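Local atomic coordinates of proliferating cell nuclear antigen (Entamoeba histolytica, PDB entry 3P91), a protein that probably acts as a ring-shaped sliding clamp on DNA, raising the processivity of DNA polymerase delta during replication. Residues H49-A61 and G244-K256. Numbering follows the deposited sequence.
Sequences HVSLVSLLIETDA and GEACVLKFYLAPK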
ATOM      1  N   HIS A  49     -12.463 -17.417  23.469  1.00 27.81           N
ATOM      2  CA  HIS A  49     -13.442 -17.876  24.429  1.00 26.01           C
ATOM      3  C   HIS A  49     -13.503 -16.862  25.539  1.00 25.22           C
ATOM      4  O   HIS A  49     -13.382 -17.198  26.712  1.00 26.32           O
ATOM      5  CB  HIS A  49     -13.028 -19.228  24.989  1.00 27.71           C
ATOM      6  CG  HIS A  49     -13.171 -20.341  24.006  1.00 31.38           C
ATOM      7  ND1 HIS A  49     -13.454 -20.121  22.676  1.00 32.66           N
ATOM      8  CD2 HIS A  49     -13.084 -21.683  24.156  1.00 31.88           C
ATOM      9  CE1 HIS A  49     -13.537 -21.279  22.048  1.00 34.38           C
ATOM     10  NE2 HIS A  49     -13.316 -22.243  22.923  1.00 35.17           N
ATOM     11  N   VAL A  50     -13.680 -15.609  25.148  1.00 25.67           N
ATOM     12  CA  VAL A  50     -13.651 -14.492  26.076  1.00 25.95           C
ATOM     13  C   VAL A  50     -14.909 -13.666  25.901  1.00 25.33           C
ATOM     14  O   VAL A  50     -15.369 -13.002  26.828  1.00 26.75           O
ATOM     15  CB  VAL A  50     -12.412 -13.604  25.818  1.00 24.70           C
ATOM     16  CG1 VAL A  50     -12.698 -12.168  26.177  1.00 27.63           C
ATOM     17  CG2 VAL A  50     -11.210 -14.127  26.580  1.00 22.92           C
ATOM     18  N   SER A  51     -15.470 -13.723  24.701  1.00 22.89           N
ATOM     19  CA  SER A  51     -16.621 -12.912  24.368  1.00 20.68           C
ATOM     20  C   SER A  51     -17.597 -13.695  23.516  1.00 22.80           C
ATOM     21  O   SER A  51     -17.384 -14.865  23.200  1.00 22.37           O
ATOM     22  CB  SER A  51     -16.181 -11.663  23.612  1.00 22.60           C
ATOM     23  OG  SER A  51     -15.596 -12.015  22.366  1.00 25.43           O
ATOM     24  N   LEU A  52     -18.669 -13.023  23.128  1.00 22.59           N
ATOM     25  CA  LEU A  52     -19.760 -13.661  22.427  1.00 21.52           C
ATOM     26  C   LEU A  52     -20.024 -12.874  21.165  1.00 21.82           C
ATOM     27  O   LEU A  52     -20.013 -11.644  21.185  1.00 21.18           O
ATOM     28  CB  LEU A  52     -21.006 -13.642  23.313  1.00 22.48           C
ATOM     29  CG  LEU A  52     -21.942 -14.843  23.428  1.00 26.03           C
ATOM     30  CD1 LEU A  52     -23.001 -14.860  22.325  1.00 26.25           C
ATOM     31  CD2 LEU A  52     -21.144 -16.137  23.458  1.00 28.38           C
ATOM     32  N   VAL A  53     -20.244 -13.590  20.068  1.00 22.29           N
ATOM     33  CA  VAL A  53     -20.675 -12.982  18.820  1.00 21.52           C
ATOM     34  C   VAL A  53     -22.104 -13.413  18.532  1.00 20.59           C
ATOM     35  O   VAL A  53     -22.456 -14.570  18.736  1.00 20.85           O
ATOM     36  CB  VAL A  53     -19.788 -13.419  17.635  1.00 23.03           C
ATOM     37  CG1 VAL A  53     -20.110 -12.589  16.413  1.00 18.81           C
ATOM     38  CG2 VAL A  53     -18.313 -13.311  17.994  1.00 24.86           C
ATOM     39  N   SER A  54     -22.918 -12.478  18.053  1.00 21.14           N
ATOM     40  CA  SER A  54     -24.311 -12.749  17.724  1.00 19.43           C
ATOM     41  C   SER A  54     -24.713 -12.101  16.407  1.00 20.31           C
ATOM     42  O   SER A  54     -24.895 -10.890  16.346  1.00 21.90           O
ATOM     43  CB  SER A  54     -25.217 -12.216  18.824  1.00 21.93           C
ATOM     44  OG  SER A  54     -26.575 -12.288  18.438  1.00 26.51           O
ATOM     45  N   LEU A  55     -24.868 -12.903  15.359  1.00 19.62           N
ATOM     46  CA  LEU A  55     -25.293 -12.380  14.066  1.00 20.37           C
ATOM     47  C   LEU A  55     -26.677 -12.851  13.674  1.00 21.91           C
ATOM     48  O   LEU A  55     -27.039 -14.010  13.862  1.00 21.42           O
ATOM     49  CB  LEU A  55     -24.315 -12.773  12.957  1.00 22.87           C
ATOM     50  CG  LEU A  55     -24.811 -12.608  11.509  1.00 21.71           C
ATOM     51  CD1 LEU A  55     -24.781 -11.150  11.050  1.00 19.75           C
ATOM     52  CD2 LEU A  55     -24.005 -13.481  10.559  1.00 18.56           C
ATOM     53  N   LEU A  56     -27.444 -11.936  13.103  1.00 21.58           N
ATOM     54  CA  LEU A  56     -28.703 -12.296  12.499  1.00 20.85           C
ATOM     55  C   LEU A  56     -28.877 -11.583  11.171  1.00 22.14           C
ATOM     56  O   LEU A  56     -29.046 -10.371  11.131  1.00 24.29           O
ATOM     57  CB  LEU A  56     -29.854 -11.927  13.414  1.00 20.75           C
ATOM     58  CG  LEU A  56     -31.199 -12.188  12.757  1.00 23.45           C
ATOM     59  CD1 LEU A  56     -31.318 -13.665  12.407  1.00 22.37           C
ATOM     60  CD2 LEU A  56     -32.330 -11.740  13.668  1.00 24.35           C
ATOM     61  N   ILE A  57     -28.820 -12.332  10.079  1.00 20.95           N
ATOM     62  CA  ILE A  57     -29.267 -11.787   8.814  1.00 21.58           C
ATOM     63  C   ILE A  57     -30.711 -12.212   8.614  1.00 22.49           C
ATOM     64  O   ILE A  57     -31.033 -13.390   8.685  1.00 23.70           O
ATOM     65  CB  ILE A  57     -28.418 -12.270   7.638  1.00 20.82           C
ATOM     66  CG1 ILE A  57     -26.937 -12.150   7.974  1.00 20.68           C
ATOM     67  CG2 ILE A  57     -28.747 -11.459   6.402  1.00 19.68           C
ATOM     68  CD1 ILE A  57     -26.035 -12.697   6.922  1.00 18.86           C
ATOM     69  N   GLU A  58     -31.581 -11.246   8.376  1.00 23.02           N
ATOM     70  CA  GLU A  58     -32.994 -11.531   8.227  1.00 23.70           C
ATOM     71  C   GLU A  58     -33.353 -11.821   6.785  1.00 25.93           C
ATOM     72  O   GLU A  58     -32.572 -11.527   5.875  1.00 25.02           O
ATOM     73  CB  GLU A  58     -33.808 -10.342   8.705  1.00 30.48           C
ATOM     74  CG  GLU A  58     -33.628 -10.015  10.172  1.00 33.23           C
ATOM     75  CD  GLU A  58     -34.798  -9.224  10.702  1.00 40.01           C
ATOM     76  OE1 GLU A  58     -35.729  -9.853  11.260  1.00 40.76           O
ATOM     77  OE2 GLU A  58     -34.790  -7.982  10.529  1.00 39.64           O
ATOM     78  N   THR A  59     -34.546 -12.375   6.573  1.00 24.59           N
ATOM     79  CA  THR A  59     -34.975 -12.745   5.224  1.00 24.99           C
ATOM     80  C   THR A  59     -35.214 -11.526   4.318  1.00 25.59           C
ATOM     81  O   THR A  59     -35.210 -11.648   3.092  1.00 24.43           O
ATOM     82  CB  THR A  59     -36.197 -13.730   5.221  1.00 25.93           C
ATOM     83  OG1 THR A  59     -37.327 -13.136   5.874  1.00 29.49           O
ATOM     84  CG2 THR A  59     -35.842 -15.044   5.914  1.00 20.18           C
ATOM     85  N   ASP A  60     -35.391 -10.355   4.933  1.00 25.01           N
ATOM     86  CA  ASP A  60     -35.541  -9.088   4.210  1.00 25.62           C
ATOM     87  C   ASP A  60     -34.253  -8.630   3.520  1.00 24.62           C
ATOM     88  O   ASP A  60     -34.261  -7.676   2.744  1.00 23.41           O
ATOM     89  CB  ASP A  60     -36.010  -7.985   5.160  1.00 28.61           C
ATOM     90  CG  ASP A  60     -37.511  -7.977   5.355  1.00 35.59           C
ATOM     91  OD1 ASP A  60     -37.965  -7.887   6.515  1.00 43.27           O
ATOM     92  OD2 ASP A  60     -38.244  -8.049   4.347  1.00 41.04           O
ATOM     93  N   ALA A  61     -33.151  -9.307   3.816  1.00 22.93           N
ATOM     94  CA  ALA A  61     -31.869  -8.990   3.200  1.00 22.77           C
ATOM     95  C   ALA A  61     -31.695  -9.665   1.831  1.00 21.98           C
ATOM     96  O   ALA A  61     -30.720  -9.419   1.125  1.00 20.49           O
ATOM     97  CB  ALA A  61     -30.731  -9.375   4.143  1.00 23.41           C
ATOM     98  N   GLY A 244     -27.310  -3.193  10.467  1.00 28.01           N
ATOM     99  CA  GLY A 244     -27.414  -2.832   9.065  1.00 28.32           C
ATOM    100  C   GLY A 244     -28.857  -2.799   8.595  1.00 31.85           C
ATOM    101  O   GLY A 244     -29.785  -2.739   9.405  1.00 30.92           O
ATOM    102  N   GLU A 245     -29.045  -2.847   7.279  1.00 35.54           N
ATOM    103  CA  GLU A 245     -30.378  -2.798   6.680  1.00 36.36           C
ATOM    104  C   GLU A 245     -31.361  -3.806   7.302  1.00 37.17           C
ATOM    105  O   GLU A 245     -32.234  -3.433   8.096  1.00 41.87           O
ATOM    106  CB  GLU A 245     -30.285  -2.992   5.163  1.00 34.38           C
ATOM    107  N   ALA A 246     -31.227  -5.076   6.932  1.00 35.27           N
ATOM    108  CA  ALA A 246     -32.054  -6.136   7.511  1.00 30.09           C
ATOM    109  C   ALA A 246     -31.126  -7.137   8.167  1.00 28.37           C
ATOM    110  O   ALA A 246     -31.180  -8.337   7.912  1.00 27.70           O
ATOM    111  CB  ALA A 246     -32.889  -6.810   6.443  1.00 27.19           C
ATOM    112  N   CYS A 247     -30.262  -6.620   9.017  1.00 26.68           N
ATOM    113  CA  CYS A 247     -29.153  -7.392   9.513  1.00 25.73           C
ATOM    114  C   CYS A 247     -28.645  -6.691  10.754  1.00 25.94           C
ATOM    115  O   CYS A 247     -28.761  -5.475  10.877  1.00 25.75           O
ATOM    116  CB  CYS A 247     -28.070  -7.421   8.445  1.00 25.60           C
ATOM    117  SG  CYS A 247     -26.493  -8.054   8.995  1.00 35.23           S
ATOM    118  N   VAL A 248     -28.098  -7.453  11.686  1.00 22.69           N
ATOM    119  CA  VAL A 248     -27.529  -6.850  12.874  1.00 22.49           C
ATOM    120  C   VAL A 248     -26.444  -7.749  13.417  1.00 22.66           C
ATOM    121  O   VAL A 248     -26.542  -8.971  13.341  1.00 24.17           O
ATOM    122  CB  VAL A 248     -28.598  -6.572  13.956  1.00 26.12           C
ATOM    123  CG1 VAL A 248     -29.202  -7.871  14.462  1.00 24.66           C
ATOM    124  CG2 VAL A 248     -28.007  -5.735  15.105  1.00 25.76           C
ATOM    125  N   LEU A 249     -25.393  -7.130  13.936  1.00 22.80           N
ATOM    126  CA  LEU A 249     -24.258  -7.858  14.466  1.00 19.65           C
ATOM    127  C   LEU A 249     -24.007  -7.344  15.865  1.00 20.43           C
ATOM    128  O   LEU A 249     -24.025  -6.141  16.094  1.00 22.92           O
ATOM    129  CB  LEU A 249     -23.037  -7.620  13.588  1.00 19.91           C
ATOM    130  CG  LEU A 249     -21.734  -8.239  14.089  1.00 24.07           C
ATOM    131  CD1 LEU A 249     -21.854  -9.755  14.144  1.00 22.48           C
ATOM    132  CD2 LEU A 249     -20.555  -7.820  13.217  1.00 23.41           C
ATOM    133  N   LYS A 250     -23.795  -8.245  16.814  1.00 19.23           N
ATOM    134  CA  LYS A 250     -23.561  -7.819  18.185  1.00 20.73           C
ATOM    135  C   LYS A 250     -22.447  -8.596  18.846  1.00 22.25           C
ATOM    136  O   LYS A 250     -22.275  -9.789  18.593  1.00 22.24           O
ATOM    137  CB  LYS A 250     -24.821  -7.960  19.028  1.00 20.39           C
ATOM    138  CG  LYS A 250     -25.924  -7.021  18.658  1.00 21.52           C
ATOM    139  CD  LYS A 250     -27.158  -7.432  19.396  1.00 24.78           C
ATOM    140  CE  LYS A 250     -28.331  -6.542  19.091  1.00 27.82           C
ATOM    141  NZ  LYS A 250     -29.518  -7.073  19.812  1.00 33.06           N
ATOM    142  N   PHE A 251     -21.698  -7.901  19.696  1.00 21.36           N
ATOM    143  CA  PHE A 251     -20.662  -8.524  20.496  1.00 21.68           C
ATOM    144  C   PHE A 251     -20.953  -8.278  21.958  1.00 21.10           C
ATOM    145  O   PHE A 251     -21.457  -7.216  22.319  1.00 20.88           O
ATOM    146  CB  PHE A 251     -19.312  -7.925  20.165  1.00 20.39           C
ATOM    147  CG  PHE A 251     -18.941  -8.049  18.739  1.00 19.29           C
ATOM    148  CD1 PHE A 251     -18.219  -9.136  18.299  1.00 20.43           C
ATOM    149  CD2 PHE A 251     -19.304  -7.078  17.836  1.00 19.94           C
ATOM    150  CE1 PHE A 251     -17.862  -9.254  16.977  1.00 22.29           C
ATOM    151  CE2 PHE A 251     -18.951  -7.187  16.517  1.00 21.20           C
ATOM    152  CZ  PHE A 251     -18.230  -8.281  16.084  1.00 21.23           C
ATOM    153  N   TYR A 252     -20.623  -9.261  22.791  1.00 21.42           N
ATOM    154  CA  TYR A 252     -20.825  -9.162  24.229  1.00 20.08           C
ATOM    155  C   TYR A 252     -19.511  -9.363  24.938  1.00 20.39           C
ATOM    156  O   TYR A 252     -18.877 -10.408  24.788  1.00 19.83           O
ATOM    157  CB  TYR A 252     -21.814 -10.219  24.704  1.00 20.95           C
ATOM    158  CG  TYR A 252     -23.197 -10.061  24.133  1.00 19.71           C
ATOM    159  CD1 TYR A 252     -24.211  -9.501  24.889  1.00 18.65           C
ATOM    160  CD2 TYR A 252     -23.491 -10.468  22.832  1.00 20.05           C
ATOM    161  CE1 TYR A 252     -25.478  -9.355  24.381  1.00 19.39           C
ATOM    162  CE2 TYR A 252     -24.764 -10.322  22.309  1.00 19.31           C
ATOM    163  CZ  TYR A 252     -25.755  -9.765  23.096  1.00 21.85           C
ATOM    164  OH  TYR A 252     -27.033  -9.607  22.611  1.00 24.35           O
ATOM    165  N   LEU A 253     -19.106  -8.361  25.711  1.00 21.13           N
ATOM    166  CA  LEU A 253     -17.830  -8.411  26.404  1.00 21.06           C
ATOM    167  C   LEU A 253     -17.940  -7.965  27.861  1.00 22.26           C
ATOM    168  O   LEU A 253     -18.403  -6.863  28.163  1.00 23.07           O
ATOM    169  CB  LEU A 253     -16.788  -7.574  25.664  1.00 19.12           C
ATOM    170  CG  LEU A 253     -15.384  -7.634  26.265  1.00 21.34           C
ATOM    171  CD1 LEU A 253     -14.794  -9.033  26.151  1.00 20.46           C
ATOM    172  CD2 LEU A 253     -14.475  -6.605  25.607  1.00 23.13           C
ATOM    173  N   ALA A 254     -17.500  -8.832  28.761  1.00 22.07           N
ATOM    174  CA  ALA A 254     -17.551  -8.541  30.182  1.00 23.23           C
ATOM    175  C   ALA A 254     -16.435  -7.580  30.605  1.00 25.27           C
ATOM    176  O   ALA A 254     -15.303  -7.678  30.133  1.00 25.12           O
ATOM    177  CB  ALA A 254     -17.472  -9.833  30.974  1.00 25.90           C
ATOM    178  N   PRO A 255     -16.750  -6.644  31.505  1.00 25.34           N
ATOM    179  CA  PRO A 255     -15.728  -5.710  31.986  1.00 27.03           C
ATOM    180  C   PRO A 255     -14.602  -6.415  32.755  1.00 29.22           C
ATOM    181  O   PRO A 255     -14.781  -7.538  33.230  1.00 29.80           O
ATOM    182  CB  PRO A 255     -16.520  -4.767  32.892  1.00 25.07           C
ATOM    183  CG  PRO A 255     -17.736  -5.524  33.254  1.00 25.47           C
ATOM    184  CD  PRO A 255     -18.070  -6.370  32.091  1.00 23.04           C
ATOM    185  N   LYS A 256     -13.444  -5.770  32.845  1.00 26.73           N
ATOM    186  CA  LYS A 256     -12.309  -6.343  33.550  1.00 28.33           C
ATOM    187  C   LYS A 256     -12.225  -5.610  34.870  1.00 35.54           C
ATOM    188  O   LYS A 256     -12.746  -4.502  34.984  1.00 36.46           O
ATOM    189  CB  LYS A 256     -11.026  -6.162  32.743  1.00 23.75           C
TER
HETATM  190  O   HOH W   1     -27.604  -9.990  16.168  1.00 25.14           O
HETATM  191  O   HOH W   2     -28.524 -10.818  20.056  1.00 25.67           O
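With CG anti to its carbonyl carbon (chi1 -63°), Tyr252 runs its ring back along its own strand, bringing the CE2 edge to Ser54 of the neighbouring strand, whose CB lies in the ring plane, 4.0 Å from Tyr252 CE2. Ser54 turns OG anti to its backbone N (chi1 171°), and a water joins it to the tyrosine hydroxyl, 2.9 Å from Ser54 OG and 3.2 Å from Tyr252 OH. A second water donates to both Ser54 O and Val248 O. Strands 52-57 and 247-253 run antiparallel, with paired backbone bonds at Leu52-Tyr252, Ser54-Lys250 and Leu56-Val248; Glu58 N to Ala246 O adds a seventh bond. The other face is apolar: Val53 and Phe251 lie side by side, Val53 CG1 also meets Leu249 CD1 at 4.0 Å, and Leu55 CD1 packs 4.1 Å from Cys247 SG. Helix 14-25 covers Val53, Leu55 and Leu249, while Phe251 stacks on Phe218. The pairing knits the N- and C-terminal PCNA domains of one subunit into a continuous sheet, as in other PCNA clamps. Main-chain bonds thus set the register across this junction, between a uniformly apolar helix-facing side and one mixing water-linked hydroxyls with aliphatic Leu56 and Val248.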